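Long-range contact in twin-arginine translocation pathway signal protein (Burkholderia phytofirmans, PDB 2RJO), which binds beta-D-galactopyranose between its two lobes and, as a periplasmic binding protein, probably serves sugar uptake: residues L237-W251 against A288-R302. Residues are numbered along the deposited sequence; the frame is centred on the assembly and turned at random.
Sequences LVAIKSGELVASVDW and ATFVTKTNVQDVIAR
Leu-237 reaches from its helix between Val-299 and Val-291: CD1 lies 3.8 Å from Val-299 CG1, and the leucine crosses both valines at about a right angle. The Leu-237 and Ile-300 side chains slide past each other in opposite directions, CB of the leucine against CG1 of the isoleucine. Beside it, Ile-240 sets CD1 3.9 Å from Val-291 CG1. Val-291 CG1 sits between the backbone N and carbonyl carbon of its own residue (chi1 54°), which brings it over the neighbouring strand, 3.6 Å from Ser-248 CB; CG2 faces Leu-237 CD2 and also meets Ile-240 CD1. The helical segments 237-241 and 296-302 run roughly antiparallel (153°) over one face of an antiparallel strand pair, within a lobe of the periplasmic binding protein fold. Four backbone hydrogen bonds join the strands, that from Asp-250 N to Thr-289 O being almost straight (178°). On the other face, which helix 118-132 covers, Val-249 CG2 meets Phe-290 CD1 at 3.8 Å, and Phe-290 CZ touches Ala-247 CB. Near the galactose pocket, Ala-288 CB approaches Trp-251 CE3 at 3.6 Å; this indole contacts the bound sugar. Arg-302 NH1 donates to Thr-289 OG1, in the guanidinium plane (3.0 Å), while Asp-250 OD1 accepts from the backbone N of Asp-252.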
loop_
_atom_site.group_PDB
_atom_site.type_symbol
_atom_site.label_atom_id
_atom_site.label_comp_id
_atom_site.label_asym_id
_atom_site.label_seq_id
_atom_site.Cartn_x
_atom_site.Cartn_y
_atom_site.Cartn_z
ATOM N N LEU A 237 -9.154 7.615 8.440
ATOM C CA LEU A 237 -10.362 7.173 9.128
ATOM C C LEU A 237 -11.041 8.339 9.836
ATOM O O LEU A 237 -12.270 8.428 9.872
ATOM C CB LEU A 237 -10.026 6.078 10.151
ATOM C CG LEU A 237 -9.506 4.757 9.592
ATOM C CD1 LEU A 237 -9.159 3.804 10.730
ATOM C CD2 LEU A 237 -10.548 4.148 8.680
ATOM N N VAL A 238 -10.235 9.224 10.411
ATOM C CA VAL A 238 -10.767 10.391 11.105
ATOM C C VAL A 238 -11.530 11.257 10.104
ATOM O O VAL A 238 -12.640 11.722 10.381
ATOM C CB VAL A 238 -9.637 11.211 11.739
ATOM C CG1 VAL A 238 -10.176 12.502 12.317
ATOM C CG2 VAL A 238 -8.973 10.392 12.821
ATOM N N ALA A 239 -10.942 11.449 8.929
ATOM C CA ALA A 239 -11.589 12.249 7.899
ATOM C C ALA A 239 -12.889 11.584 7.468
ATOM O O ALA A 239 -13.824 12.263 7.062
ATOM C CB ALA A 239 -10.670 12.417 6.706
ATOM N N ILE A 240 -12.961 10.259 7.547
ATOM C CA ILE A 240 -14.194 9.583 7.145
ATOM C C ILE A 240 -15.299 9.792 8.180
ATOM O O ILE A 240 -16.455 10.046 7.833
ATOM C CB ILE A 240 -13.987 8.059 6.945
ATOM C CG1 ILE A 240 -13.078 7.805 5.740
ATOM C CG2 ILE A 240 -15.336 7.376 6.737
ATOM C CD1 ILE A 240 -12.825 6.354 5.472
ATOM N N LYS A 241 -14.948 9.688 9.455
ATOM C CA LYS A 241 -15.944 9.873 10.496
ATOM C C LYS A 241 -16.436 11.319 10.510
ATOM O O LYS A 241 -17.545 11.594 10.954
ATOM C CB LYS A 241 -15.371 9.524 11.871
ATOM C CG LYS A 241 -16.451 9.397 12.921
ATOM C CD LYS A 241 -16.109 10.119 14.216
ATOM C CE LYS A 241 -15.245 9.277 15.154
ATOM N NZ LYS A 241 -15.178 9.950 16.490
ATOM N N SER A 242 -15.608 12.235 10.016
ATOM C CA SER A 242 -15.956 13.652 9.990
ATOM C C SER A 242 -16.707 14.046 8.726
ATOM O O SER A 242 -17.050 15.212 8.542
ATOM C CB SER A 242 -14.693 14.502 10.109
ATOM O OG SER A 242 -13.854 14.334 8.978
ATOM N N GLY A 243 -16.953 13.078 7.852
ATOM C CA GLY A 243 -17.677 13.358 6.625
ATOM C C GLY A 243 -16.868 14.003 5.515
ATOM O O GLY A 243 -17.411 14.344 4.466
ATOM N N GLU A 244 -15.568 14.163 5.706
ATOM C CA GLU A 244 -14.776 14.798 4.666
ATOM C C GLU A 244 -14.258 13.844 3.598
ATOM O O GLU A 244 -14.034 14.247 2.447
ATOM C CB GLU A 244 -13.654 15.598 5.313
ATOM C CG GLU A 244 -14.241 16.763 6.102
ATOM C CD GLU A 244 -13.202 17.646 6.736
ATOM O OE1 GLU A 244 -12.161 17.886 6.100
ATOM O OE2 GLU A 244 -13.436 18.115 7.872
ATOM N N LEU A 245 -14.090 12.578 3.982
ATOM C CA LEU A 245 -13.640 11.536 3.071
ATOM C C LEU A 245 -14.823 10.582 3.026
ATOM O O LEU A 245 -15.306 10.164 4.078
ATOM C CB LEU A 245 -12.410 10.825 3.642
ATOM C CG LEU A 245 -11.683 9.842 2.722
ATOM C CD1 LEU A 245 -10.955 10.606 1.619
ATOM C CD2 LEU A 245 -10.691 9.038 3.523
ATOM N N VAL A 246 -15.320 10.248 1.838
ATOM C CA VAL A 246 -16.470 9.351 1.779
ATOM C C VAL A 246 -16.129 7.867 1.818
ATOM O O VAL A 246 -16.982 7.045 2.151
ATOM C CB VAL A 246 -17.357 9.638 0.552
ATOM C CG1 VAL A 246 -17.838 11.076 0.604
ATOM C CG2 VAL A 246 -16.604 9.386 -0.719
ATOM N N ALA A 247 -14.884 7.518 1.508
ATOM C CA ALA A 247 -14.484 6.116 1.528
ATOM C C ALA A 247 -12.988 5.907 1.396
ATOM O O ALA A 247 -12.266 6.771 0.904
ATOM C CB ALA A 247 -15.205 5.353 0.427
ATOM N N SER A 248 -12.537 4.742 1.848
ATOM C CA SER A 248 -11.140 4.345 1.765
ATOM C C SER A 248 -11.107 2.814 1.781
ATOM O O SER A 248 -12.154 2.157 1.830
ATOM C CB SER A 248 -10.359 4.907 2.953
ATOM O OG SER A 248 -8.984 4.588 2.860
ATOM N N VAL A 249 -9.910 2.242 1.731
ATOM C CA VAL A 249 -9.778 0.795 1.767
ATOM C C VAL A 249 -8.628 0.462 2.706
ATOM O O VAL A 249 -7.518 0.967 2.549
ATOM C CB VAL A 249 -9.518 0.216 0.356
ATOM C CG1 VAL A 249 -9.478 -1.308 0.419
ATOM C CG2 VAL A 249 -10.624 0.669 -0.604
ATOM N N ASP A 250 -8.902 -0.375 3.700
ATOM C CA ASP A 250 -7.891 -0.742 4.678
ATOM C C ASP A 250 -7.085 -1.979 4.285
ATOM O O ASP A 250 -7.629 -3.086 4.203
ATOM C CB ASP A 250 -8.560 -0.949 6.035
ATOM C CG ASP A 250 -7.572 -0.924 7.178
ATOM O OD1 ASP A 250 -6.375 -0.643 6.933
ATOM O OD2 ASP A 250 -7.993 -1.176 8.323
ATOM N N TRP A 251 -5.791 -1.765 4.027
ATOM C CA TRP A 251 -4.865 -2.830 3.638
ATOM C C TRP A 251 -4.249 -3.400 4.905
ATOM O O TRP A 251 -3.628 -4.457 4.888
ATOM C CB TRP A 251 -3.716 -2.283 2.785
ATOM C CG TRP A 251 -4.076 -1.354 1.650
ATOM C CD1 TRP A 251 -3.527 -0.125 1.406
ATOM C CD2 TRP A 251 -4.959 -1.620 0.548
ATOM N NE1 TRP A 251 -4.002 0.383 0.223
ATOM C CE2 TRP A 251 -4.881 -0.512 -0.327
ATOM C CE3 TRP A 251 -5.801 -2.687 0.208
ATOM C CZ2 TRP A 251 -5.617 -0.439 -1.519
ATOM C CZ3 TRP A 251 -6.534 -2.612 -0.981
ATOM C CH2 TRP A 251 -6.433 -1.497 -1.827
ATOM N N ALA A 288 -9.011 -7.135 1.905
ATOM C CA ALA A 288 -8.952 -5.811 2.516
ATOM C C ALA A 288 -10.363 -5.456 2.988
ATOM O O ALA A 288 -11.310 -6.174 2.680
ATOM C CB ALA A 288 -8.450 -4.796 1.511
ATOM N N THR A 289 -10.496 -4.369 3.745
ATOM C CA THR A 289 -11.801 -3.933 4.258
ATOM C C THR A 289 -12.214 -2.584 3.671
ATOM O O THR A 289 -11.556 -1.570 3.906
ATOM C CB THR A 289 -11.789 -3.749 5.799
ATOM O OG1 THR A 289 -11.017 -4.785 6.404
ATOM C CG2 THR A 289 -13.209 -3.800 6.356
ATOM N N PHE A 290 -13.296 -2.567 2.902
ATOM C CA PHE A 290 -13.769 -1.315 2.347
ATOM C C PHE A 290 -14.315 -0.564 3.555
ATOM O O PHE A 290 -15.060 -1.137 4.348
ATOM C CB PHE A 290 -14.890 -1.570 1.356
ATOM C CG PHE A 290 -15.292 -0.356 0.581
ATOM C CD1 PHE A 290 -14.422 0.217 -0.342
ATOM C CD2 PHE A 290 -16.538 0.222 0.772
ATOM C CE1 PHE A 290 -14.799 1.345 -1.082
ATOM C CE2 PHE A 290 -16.920 1.345 0.042
ATOM C CZ PHE A 290 -16.051 1.908 -0.878
ATOM N N VAL A 291 -13.953 0.706 3.706
ATOM C CA VAL A 291 -14.420 1.462 4.860
ATOM C C VAL A 291 -15.159 2.735 4.479
ATOM O O VAL A 291 -14.731 3.488 3.609
ATOM C CB VAL A 291 -13.239 1.808 5.808
ATOM C CG1 VAL A 291 -12.138 2.502 5.040
ATOM C CG2 VAL A 291 -13.719 2.700 6.946
ATOM N N THR A 292 -16.282 2.954 5.147
ATOM C CA THR A 292 -17.132 4.115 4.931
ATOM C C THR A 292 -17.709 4.482 6.306
ATOM O O THR A 292 -17.443 3.780 7.272
ATOM C CB THR A 292 -18.258 3.770 3.940
ATOM O OG1 THR A 292 -19.065 4.927 3.707
ATOM C CG2 THR A 292 -19.127 2.658 4.490
ATOM N N LYS A 293 -18.483 5.558 6.409
ATOM C CA LYS A 293 -19.019 5.940 7.711
ATOM C C LYS A 293 -19.834 4.854 8.395
ATOM O O LYS A 293 -19.918 4.826 9.623
ATOM C CB LYS A 293 -19.865 7.228 7.631
ATOM C CG LYS A 293 -19.078 8.482 8.051
ATOM C CD LYS A 293 -19.962 9.692 8.430
ATOM C CE LYS A 293 -20.526 10.409 7.213
ATOM N NZ LYS A 293 -21.370 11.603 7.581
ATOM N N THR A 294 -20.418 3.948 7.619
ATOM C CA THR A 294 -21.232 2.901 8.225
ATOM C C THR A 294 -20.427 1.885 9.028
ATOM O O THR A 294 -20.926 1.333 10.007
ATOM C CB THR A 294 -22.088 2.184 7.169
ATOM O OG1 THR A 294 -21.249 1.449 6.278
ATOM C CG2 THR A 294 -22.893 3.208 6.378
ATOM N N ASN A 295 -19.176 1.653 8.647
ATOM C CA ASN A 295 -18.358 0.711 9.404
ATOM C C ASN A 295 -17.076 1.356 9.904
ATOM O O ASN A 295 -16.208 0.674 10.439
ATOM C CB ASN A 295 -18.006 -0.499 8.541
ATOM C CG ASN A 295 -16.987 -0.168 7.473
ATOM O OD1 ASN A 295 -17.025 0.912 6.893
ATOM N ND2 ASN A 295 -16.074 -1.100 7.203
ATOM N N VAL A 296 -16.951 2.671 9.754
ATOM C CA VAL A 296 -15.721 3.329 10.177
ATOM C C VAL A 296 -15.369 3.121 11.646
ATOM O O VAL A 296 -14.212 2.919 11.984
ATOM C CB VAL A 296 -15.750 4.841 9.888
ATOM C CG1 VAL A 296 -16.830 5.525 10.720
ATOM C CG2 VAL A 296 -14.382 5.437 10.176
ATOM N N GLN A 297 -16.361 3.169 12.520
ATOM C CA GLN A 297 -16.088 2.993 13.934
ATOM C C GLN A 297 -15.413 1.651 14.224
ATOM O O GLN A 297 -14.534 1.571 15.082
ATOM C CB GLN A 297 -17.379 3.138 14.739
ATOM C CG GLN A 297 -17.185 3.091 16.246
ATOM C CD GLN A 297 -17.166 1.677 16.792
ATOM O OE1 GLN A 297 -18.122 0.914 16.601
ATOM N NE2 GLN A 297 -16.079 1.314 17.485
ATOM N N ASP A 298 -15.811 0.601 13.510
ATOM C CA ASP A 298 -15.210 -0.713 13.713
ATOM C C ASP A 298 -13.764 -0.766 13.249
ATOM O O ASP A 298 -12.923 -1.402 13.890
ATOM C CB ASP A 298 -16.000 -1.797 12.986
ATOM C CG ASP A 298 -17.310 -2.082 13.652
ATOM O OD1 ASP A 298 -17.309 -2.282 14.882
ATOM O OD2 ASP A 298 -18.336 -2.114 12.951
ATOM N N VAL A 299 -13.469 -0.106 12.133
ATOM C CA VAL A 299 -12.104 -0.111 11.633
ATOM C C VAL A 299 -11.214 0.690 12.576
ATOM O O VAL A 299 -10.085 0.290 12.848
ATOM C CB VAL A 299 -12.019 0.470 10.216
ATOM C CG1 VAL A 299 -10.571 0.467 9.745
ATOM C CG2 VAL A 299 -12.886 -0.348 9.277
ATOM N N ILE A 300 -11.723 1.810 13.085
ATOM C CA ILE A 300 -10.939 2.629 14.007
ATOM C C ILE A 300 -10.551 1.826 15.252
ATOM O O ILE A 300 -9.392 1.838 15.661
ATOM C CB ILE A 300 -11.714 3.906 14.438
ATOM C CG1 ILE A 300 -11.776 4.894 13.273
ATOM C CG2 ILE A 300 -11.036 4.558 15.644
ATOM C CD1 ILE A 300 -12.540 6.168 13.582
ATOM N N ALA A 301 -11.523 1.134 15.842
ATOM C CA ALA A 301 -11.302 0.317 17.034
ATOM C C ALA A 301 -10.281 -0.793 16.790
ATOM O O ALA A 301 -9.567 -1.216 17.707
ATOM C CB ALA A 301 -12.610 -0.286 17.482
ATOM N N ARG A 302 -10.220 -1.268 15.553
ATOM C CA ARG A 302 -9.285 -2.328 15.182
ATOM C C ARG A 302 -7.852 -1.796 15.268
ATOM O O ARG A 302 -6.946 -2.470 15.767
ATOM C CB ARG A 302 -9.575 -2.781 13.756
ATOM C CG ARG A 302 -8.918 -4.086 13.352
ATOM C CD ARG A 302 -9.246 -4.400 11.896
ATOM N NE ARG A 302 -10.684 -4.260 11.667
ATOM C CZ ARG A 302 -11.252 -4.257 10.465
ATOM N NH1 ARG A 302 -10.490 -4.387 9.381
ATOM N NH2 ARG A 302 -12.582 -4.118 10.350
HETATM O O HOH W 1 -19.121 7.560 3.790
HETATM O O HOH W 2 -8.032 -5.276 6.285
#